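Side-chain contacts in serine racemase (Enterococcus faecalis, PDB 4ECL), which belongs to the alanine racemase family, pairing a TIM-barrel domain with a mostly beta-stranded C-terminal domain in a two-chain assembly: residues A[15-18]-A[19-23]; A[110-113]-A[114-118]; A[125-128]-A[129-133]. All blocks are in the same frame, centred on the assembly; numbering follows the deposited sequence.

Contact 1: residues A[15-18]-A[19-23]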
loop_
_atom_site.group_PDB
_atom_site.type_symbol
_atom_site.label_atom_id
_atom_site.label_comp_id
_atom_site.label_asym_id
_atom_site.label_seq_id
_atom_site.Cartn_x
_atom_site.Cartn_y
_atom_site.Cartn_z
ATOM N N ASN A 15 -1.069 11.677 22.264
ATOM C CA ASN A 15 -2.430 11.272 21.980
ATOM C C ASN A 15 -2.611 9.763 22.145
ATOM O O ASN A 15 -3.653 9.303 22.614
ATOM C CB ASN A 15 -2.823 11.698 20.573
ATOM C CG ASN A 15 -3.456 13.063 20.537
ATOM O OD1 ASN A 15 -3.544 13.751 21.562
ATOM N ND2 ASN A 15 -3.909 13.472 19.352
ATOM N N LEU A 16 -1.587 9.002 21.760
ATOM C CA LEU A 16 -1.609 7.545 21.881
ATOM C C LEU A 16 -1.683 7.116 23.345
ATOM O O LEU A 16 -2.432 6.204 23.695
ATOM C CB LEU A 16 -0.367 6.932 21.233
ATOM C CG LEU A 16 -0.175 5.411 21.325
ATOM C CD1 LEU A 16 -1.249 4.653 20.563
ATOM C CD2 LEU A 16 1.203 5.029 20.803
ATOM N N GLU A 17 -0.883 7.774 24.179
ATOM C CA GLU A 17 -0.854 7.530 25.614
ATOM C C GLU A 17 -2.198 7.886 26.239
ATOM O O GLU A 17 -2.672 7.204 27.147
ATOM C CB GLU A 17 0.256 8.367 26.251
ATOM C CG GLU A 17 0.516 8.100 27.726
ATOM C CD GLU A 17 1.613 8.999 28.266
ATOM O OE1 GLU A 17 1.939 9.991 27.585
ATOM O OE2 GLU A 17 2.160 8.713 29.349
ATOM N N HIS A 18 -2.801 8.976 25.771
ATOM C CA HIS A 18 -4.126 9.353 26.250
ATOM C C HIS A 18 -5.114 8.249 25.928
ATOM O O HIS A 18 -5.947 7.885 26.759
ATOM C CB HIS A 18 -4.601 10.670 25.627
ATOM C CG HIS A 18 -6.061 10.938 25.833
ATOM N ND1 HIS A 18 -6.543 11.648 26.914
ATOM C CD2 HIS A 18 -7.147 10.580 25.104
ATOM C CE1 HIS A 18 -7.861 11.716 26.841
ATOM N NE2 HIS A 18 -8.253 11.082 25.752
ATOM N N ASN A 19 -5.022 7.709 24.718
ATOM C CA ASN A 19 -5.922 6.626 24.323
ATOM C C ASN A 19 -5.773 5.383 25.186
ATOM O O ASN A 19 -6.773 4.800 25.618
ATOM C CB ASN A 19 -5.749 6.284 22.836
ATOM C CG ASN A 19 -6.147 7.436 21.939
ATOM O OD1 ASN A 19 -6.870 8.342 22.367
ATOM N ND2 ASN A 19 -5.677 7.416 20.690
ATOM N N VAL A 20 -4.529 4.983 25.441
ATOM C CA VAL A 20 -4.257 3.819 26.281
ATOM C C VAL A 20 -4.897 3.966 27.659
ATOM O O VAL A 20 -5.544 3.040 28.164
ATOM C CB VAL A 20 -2.749 3.560 26.419
ATOM C CG1 VAL A 20 -2.462 2.662 27.605
ATOM C CG2 VAL A 20 -2.196 2.937 25.132
ATOM N N ASN A 21 -4.734 5.137 28.260
ATOM C CA ASN A 21 -5.360 5.416 29.546
ATOM C C ASN A 21 -6.883 5.434 29.483
ATOM O O ASN A 21 -7.548 4.892 30.370
ATOM C CB ASN A 21 -4.855 6.737 30.139
ATOM C CG ASN A 21 -3.422 6.646 30.638
ATOM O OD1 ASN A 21 -3.024 5.658 31.258
ATOM N ND2 ASN A 21 -2.637 7.680 30.367
ATOM N N THR A 22 -7.431 6.058 28.446
ATOM C CA THR A 22 -8.880 6.168 28.310
ATOM C C THR A 22 -9.502 4.790 28.162
ATOM O O THR A 22 -10.557 4.492 28.733
ATOM C CB THR A 22 -9.280 7.025 27.102
ATOM O OG1 THR A 22 -8.814 8.367 27.292
ATOM C CG2 THR A 22 -10.792 7.042 26.932
ATOM N N LEU A 23 -8.827 3.946 27.397
ATOM C CA LEU A 23 -9.315 2.609 27.135
ATOM C C LEU A 23 -9.228 1.730 28.383
ATOM O O LEU A 23 -10.177 1.026 28.717
ATOM C CB LEU A 23 -8.539 1.994 25.959
ATOM C CG LEU A 23 -8.853 2.616 24.591
ATOM C CD1 LEU A 23 -7.872 2.150 23.528
ATOM C CD2 LEU A 23 -10.294 2.334 24.157
#
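His18 and Thr22 meet one turn apart on helix 13-25, in an i to i+4 contact within the helix that follows the first strand of the chain. Thr22 OG1 stands over one face of the imidazole, 3.2 Å above the ring plane and displaced toward the rim. The ring reaches this place because CG of His18 is anti to the backbone N (chi1 167°), which carries it along the helix toward Thr22. The same hydroxyl donates to His18 O at 3.0 Å, coming from above the carbonyl plane, while Thr22 N donates to that oxygen at 2.9 Å in the regular helical bond. At the ring edge, in its plane, Asn19 OD1 lies 3.5 Å from His18 CD2, the amide turned 70° against the imidazole. Leu16 and Val20 instead pack on Leu53 of helix 46-55. The polar ends look outward from the helix: His18 NE2 bonds Asp240 O, Asn19 OD1 takes Arg242 N, Asn19 ND2 reaches Leu224 O and Asn15 ND2 meets Pro243 O. Two donors leave His18 O well satisfied within the helix, and the outward bonds are consistent with a polar helix face docked on residues 240-243 and Leu224.

Contact 2: residues A[110-113]-A[114-118]; sequences SLLL and NKQGY
Gln116 folds back on the last turn of helix 107-114 and gives its amide to the main chain of Leu112. Bent at chi2 (-52°), the chain curls so that NE2 lies 2.8 Å from Leu112 O. The bond is nearly straight (170° at the hydrogen), and the oxygen sits in the amide plane, so the bond fixes the rotation of the amide group. Leu112 CD1 lies 3.9 Å from Gln116 NE2, the two side chains crossing at a slant. Lys115 starts from a similar first torsion but runs on extended where Gln116 bends, its CG 3.2 Å from Leu111 O. Asn114 leads its amide away from the preceding turn to where OD1 accepts from His151 N. Leu113, buried, packs on Ala92 and Ile152. Its carbonyl oxygen, Leu113 O, accepts from Gln116 N at 3.3 Å, the donor well above the carbonyl plane, and a water 2.7 Å from Leu113 O passes the link on to Tyr118 N. Gly117 follows with positive phi, where a side chain would jam against the preceding carbonyl. The arrangement is that of a helix C-terminus ended by a type I turn, Asn114 to Gly117, and a glycine of positive phi, in the helix-to-strand connection between 107-114 and 120-127 of the TIM barrel.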
loop_
_atom_site.group_PDB
_atom_site.type_symbol
_atom_site.label_atom_id
_atom_site.label_comp_id
_atom_site.label_asym_id
_atom_site.label_seq_id
_atom_site.Cartn_x
_atom_site.Cartn_y
_atom_site.Cartn_z
ATOM N N SER A 110 -3.514 -27.788 14.957
ATOM C CA SER A 110 -3.038 -27.978 16.316
ATOM C C SER A 110 -2.191 -29.241 16.452
ATOM O O SER A 110 -1.154 -29.239 17.118
ATOM C CB SER A 110 -4.219 -28.037 17.278
ATOM O OG SER A 110 -4.869 -26.781 17.350
ATOM N N LEU A 111 -2.634 -30.315 15.807
ATOM C CA LEU A 111 -1.928 -31.588 15.873
ATOM C C LEU A 111 -0.578 -31.486 15.190
ATOM O O LEU A 111 0.438 -31.911 15.741
ATOM C CB LEU A 111 -2.757 -32.692 15.218
ATOM C CG LEU A 111 -4.016 -33.132 15.966
ATOM C CD1 LEU A 111 -4.661 -34.297 15.237
ATOM C CD2 LEU A 111 -3.704 -33.526 17.407
ATOM N N LEU A 112 -0.587 -30.902 13.993
ATOM C CA LEU A 112 0.608 -30.750 13.172
ATOM C C LEU A 112 1.676 -29.874 13.826
ATOM O O LEU A 112 2.875 -30.155 13.722
ATOM C CB LEU A 112 0.226 -30.180 11.805
ATOM C CG LEU A 112 1.299 -30.137 10.718
ATOM C CD1 LEU A 112 1.924 -31.503 10.524
ATOM C CD2 LEU A 112 0.693 -29.655 9.414
ATOM N N LEU A 113 1.244 -28.803 14.483
ATOM C CA LEU A 113 2.173 -27.944 15.205
ATOM C C LEU A 113 2.783 -28.679 16.402
ATOM O O LEU A 113 3.973 -28.514 16.704
ATOM C CB LEU A 113 1.464 -26.669 15.684
ATOM C CG LEU A 113 2.363 -25.600 16.304
ATOM C CD1 LEU A 113 3.294 -25.011 15.259
ATOM C CD2 LEU A 113 1.534 -24.512 16.960
ATOM N N ASN A 114 1.958 -29.480 17.077
ATOM C CA ASN A 114 2.391 -30.272 18.228
ATOM C C ASN A 114 3.462 -31.283 17.829
ATOM O O ASN A 114 4.424 -31.512 18.567
ATOM C CB ASN A 114 1.197 -31.003 18.847
ATOM C CG ASN A 114 1.560 -31.765 20.119
ATOM O OD1 ASN A 114 2.232 -31.239 21.009
ATOM N ND2 ASN A 114 1.112 -33.013 20.206
ATOM N N LYS A 115 3.296 -31.870 16.648
ATOM C CA LYS A 115 4.197 -32.916 16.174
ATOM C C LYS A 115 5.588 -32.400 15.849
ATOM O O LYS A 115 6.523 -33.185 15.712
ATOM C CB LYS A 115 3.598 -33.629 14.963
ATOM C CG LYS A 115 2.359 -34.425 15.311
ATOM C CD LYS A 115 1.732 -35.058 14.090
ATOM C CE LYS A 115 0.606 -35.995 14.497
ATOM N NZ LYS A 115 1.108 -37.126 15.327
ATOM N N GLN A 116 5.734 -31.082 15.737
ATOM C CA GLN A 116 7.045 -30.503 15.461
ATOM C C GLN A 116 7.989 -30.683 16.655
ATOM O O GLN A 116 9.208 -30.600 16.510
ATOM C CB GLN A 116 6.918 -29.038 15.056
ATOM C CG GLN A 116 5.940 -28.813 13.915
ATOM C CD GLN A 116 6.227 -29.706 12.721
ATOM O OE1 GLN A 116 7.330 -29.691 12.175
ATOM N NE2 GLN A 116 5.232 -30.490 12.309
ATOM N N GLY A 117 7.418 -30.948 17.828
ATOM C CA GLY A 117 8.196 -31.277 19.010
ATOM C C GLY A 117 8.690 -30.101 19.835
ATOM O O GLY A 117 9.408 -30.288 20.822
ATOM N N TYR A 118 8.311 -28.888 19.442
ATOM C CA TYR A 118 8.722 -27.688 20.172
ATOM C C TYR A 118 7.668 -27.212 21.172
ATOM O O TYR A 118 6.472 -27.197 20.875
ATOM C CB TYR A 118 9.083 -26.565 19.199
ATOM C CG TYR A 118 10.325 -26.864 18.399
ATOM C CD1 TYR A 118 11.578 -26.780 18.983
ATOM C CD2 TYR A 118 10.247 -27.242 17.066
ATOM C CE1 TYR A 118 12.723 -27.060 18.263
ATOM C CE2 TYR A 118 11.390 -27.528 16.334
ATOM C CZ TYR A 118 12.622 -27.435 16.942
ATOM O OH TYR A 118 13.764 -27.710 16.234
HETATM O O HOH W 1 6.198 -27.905 18.106
#

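Contact 3: residues A[125-128]-A[129-133]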
loop_
_atom_site.group_PDB
_atom_site.type_symbol
_atom_site.label_atom_id
_atom_site.label_comp_id
_atom_site.label_asym_id
_atom_site.label_seq_id
_atom_site.Cartn_x
_atom_site.Cartn_y
_atom_site.Cartn_z
ATOM N N LYS A 125 -8.510 -20.652 19.043
ATOM C CA LYS A 125 -9.535 -19.786 18.496
ATOM C C LYS A 125 -10.806 -20.573 18.280
ATOM O O LYS A 125 -10.775 -21.708 17.803
ATOM C CB LYS A 125 -9.072 -19.140 17.173
ATOM C CG LYS A 125 -10.086 -18.140 16.618
ATOM C CD LYS A 125 -9.488 -17.143 15.637
ATOM C CE LYS A 125 -10.496 -16.025 15.340
ATOM N NZ LYS A 125 -9.927 -14.915 14.517
ATOM N N ILE A 126 -11.935 -19.980 18.627
ATOM C CA ILE A 126 -13.202 -20.661 18.410
ATOM C C ILE A 126 -13.986 -19.906 17.358
ATOM O O ILE A 126 -14.180 -18.704 17.478
ATOM C CB ILE A 126 -14.059 -20.702 19.694
ATOM C CG1 ILE A 126 -13.247 -21.207 20.891
ATOM C CG2 ILE A 126 -15.290 -21.578 19.482
ATOM C CD1 ILE A 126 -12.921 -22.694 20.821
ATOM N N ASP A 127 -14.440 -20.597 16.326
ATOM C CA ASP A 127 -15.284 -19.940 15.339
ATOM C C ASP A 127 -16.699 -19.895 15.886
ATOM O O ASP A 127 -17.314 -20.945 16.111
ATOM C CB ASP A 127 -15.244 -20.688 13.996
ATOM C CG ASP A 127 -16.338 -20.230 13.030
ATOM O OD1 ASP A 127 -16.853 -19.099 13.183
ATOM O OD2 ASP A 127 -16.686 -21.005 12.106
ATOM N N THR A 128 -17.228 -18.694 16.101
ATOM C CA THR A 128 -18.588 -18.589 16.621
ATOM C C THR A 128 -19.583 -18.024 15.610
ATOM O O THR A 128 -20.705 -17.682 15.972
ATOM C CB THR A 128 -18.647 -17.762 17.923
ATOM O OG1 THR A 128 -17.985 -16.505 17.728
ATOM C CG2 THR A 128 -17.956 -18.510 19.041
ATOM N N GLY A 129 -19.181 -17.932 14.347
ATOM C CA GLY A 129 -20.091 -17.462 13.315
ATOM C C GLY A 129 -19.412 -16.729 12.170
ATOM O O GLY A 129 -19.995 -16.535 11.100
HETATM N N MSE A 130 -18.172 -16.320 12.396
HETATM C CA MSE A 130 -17.402 -15.621 11.370
HETATM C C MSE A 130 -17.056 -16.578 10.233
HETATM O O MSE A 130 -16.973 -16.177 9.069
HETATM C CB MSE A 130 -16.133 -15.041 11.988
HETATM C CG MSE A 130 -15.057 -14.657 11.010
HETATM SE SE MSE A 130 -14.182 -13.020 11.589
HETATM C CE MSE A 130 -15.800 -11.942 11.689
ATOM N N HIS A 131 -16.875 -17.852 10.581
ATOM C CA HIS A 131 -16.620 -18.899 9.598
ATOM C C HIS A 131 -15.354 -18.662 8.771
ATOM O O HIS A 131 -15.299 -18.984 7.583
ATOM C CB HIS A 131 -17.830 -19.063 8.686
ATOM C CG HIS A 131 -19.063 -19.504 9.408
ATOM N ND1 HIS A 131 -20.335 -19.241 8.946
ATOM C CD2 HIS A 131 -19.216 -20.177 10.572
ATOM C CE1 HIS A 131 -21.218 -19.740 9.791
ATOM N NE2 HIS A 131 -20.566 -20.320 10.783
ATOM N N ARG A 132 -14.332 -18.119 9.410
ATOM C CA ARG A 132 -13.017 -18.059 8.806
ATOM C C ARG A 132 -12.103 -19.004 9.578
ATOM O O ARG A 132 -12.123 -20.208 9.339
ATOM C CB ARG A 132 -12.480 -16.618 8.766
ATOM C CG ARG A 132 -13.341 -15.675 7.906
ATOM C CD ARG A 132 -12.801 -14.213 7.857
ATOM N NE ARG A 132 -13.798 -13.316 7.264
ATOM C CZ ARG A 132 -13.927 -13.086 5.955
ATOM N NH1 ARG A 132 -13.093 -13.651 5.088
ATOM N NH2 ARG A 132 -14.881 -12.274 5.508
ATOM N N LEU A 133 -11.308 -18.474 10.500
ATOM C CA LEU A 133 -10.446 -19.330 11.302
ATOM C C LEU A 133 -11.166 -19.764 12.574
ATOM O O LEU A 133 -12.119 -19.105 13.009
ATOM C CB LEU A 133 -9.154 -18.617 11.676
ATOM C CG LEU A 133 -8.348 -17.925 10.571
ATOM C CD1 LEU A 133 -7.346 -16.936 11.227
ATOM C CD2 LEU A 133 -7.628 -18.905 9.715
HETATM O O HOH W 2 -13.878 -17.538 12.397
HETATM O O HOH W 3 -16.185 -16.414 14.832
#
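Asp127 OD1 grips the backbone of the turn that follows it, accepting from Gly129 N and from His131 N, each at 2.9 Å. The two donors arrive from opposite faces of the carboxylate plane, so the group is clasped between them. CG is anti to the backbone N (chi1 167°), which, with CB directed at residues 129-133, brings the carboxylate to their N-H groups. Its other oxygen, OD2, lies 3.1 Å from His131 CD2 at the ring edge and in the ring plane, the carboxylate standing almost upright to the imidazole at 88°. Gly129 O covers one face of that ring, 3.4 Å above its centre. Asp127 OD1 with Gly129 N forms an Asx turn at the start of the loop that leads from strand 120-127 to 135-136 of the parallel barrel sheet; His131 N adds a second grip. Gly129 has positive phi, a backbone where a CB would clash with Thr128 O. One water accepts from Thr128 N and Met130 N, bridging the two N-H groups. Farther out, Thr128 OG1 bonds Thr159 OG1 and Gln178 NE2. The second subunit contributes next: its Ser262 O bonds His131 ND1, and its Arg255 bonds Arg132 O through NH2 and makes a long, weak ion pair with Asp127 OD2 through NH1.

All three contacts are local and lie in the N-terminal, TIM-barrel part of the chain, but none touches another: contacts 2 and 3 come nearest, about 7 Å between nearest atoms, whereas the centres of contacts 1 and 2 are about 39 Å apart. Contacts 2 and 3 belong to consecutive elements, helix 107-114 and strand 120-127. Contact 3 is the most buried, with no exposed residue among those touching, and the only one reached by the second subunit. Contact 2 is the most solvent-facing, its centre about 31 Å from the chain centre. In contacts 1 and 2 main-chain carbonyls accept backbone N-H groups, with one side-chain donor added in each, the Thr22 hydroxyl and the Gln116 amide; in contact 3 a carboxylate collects backbone N-H groups.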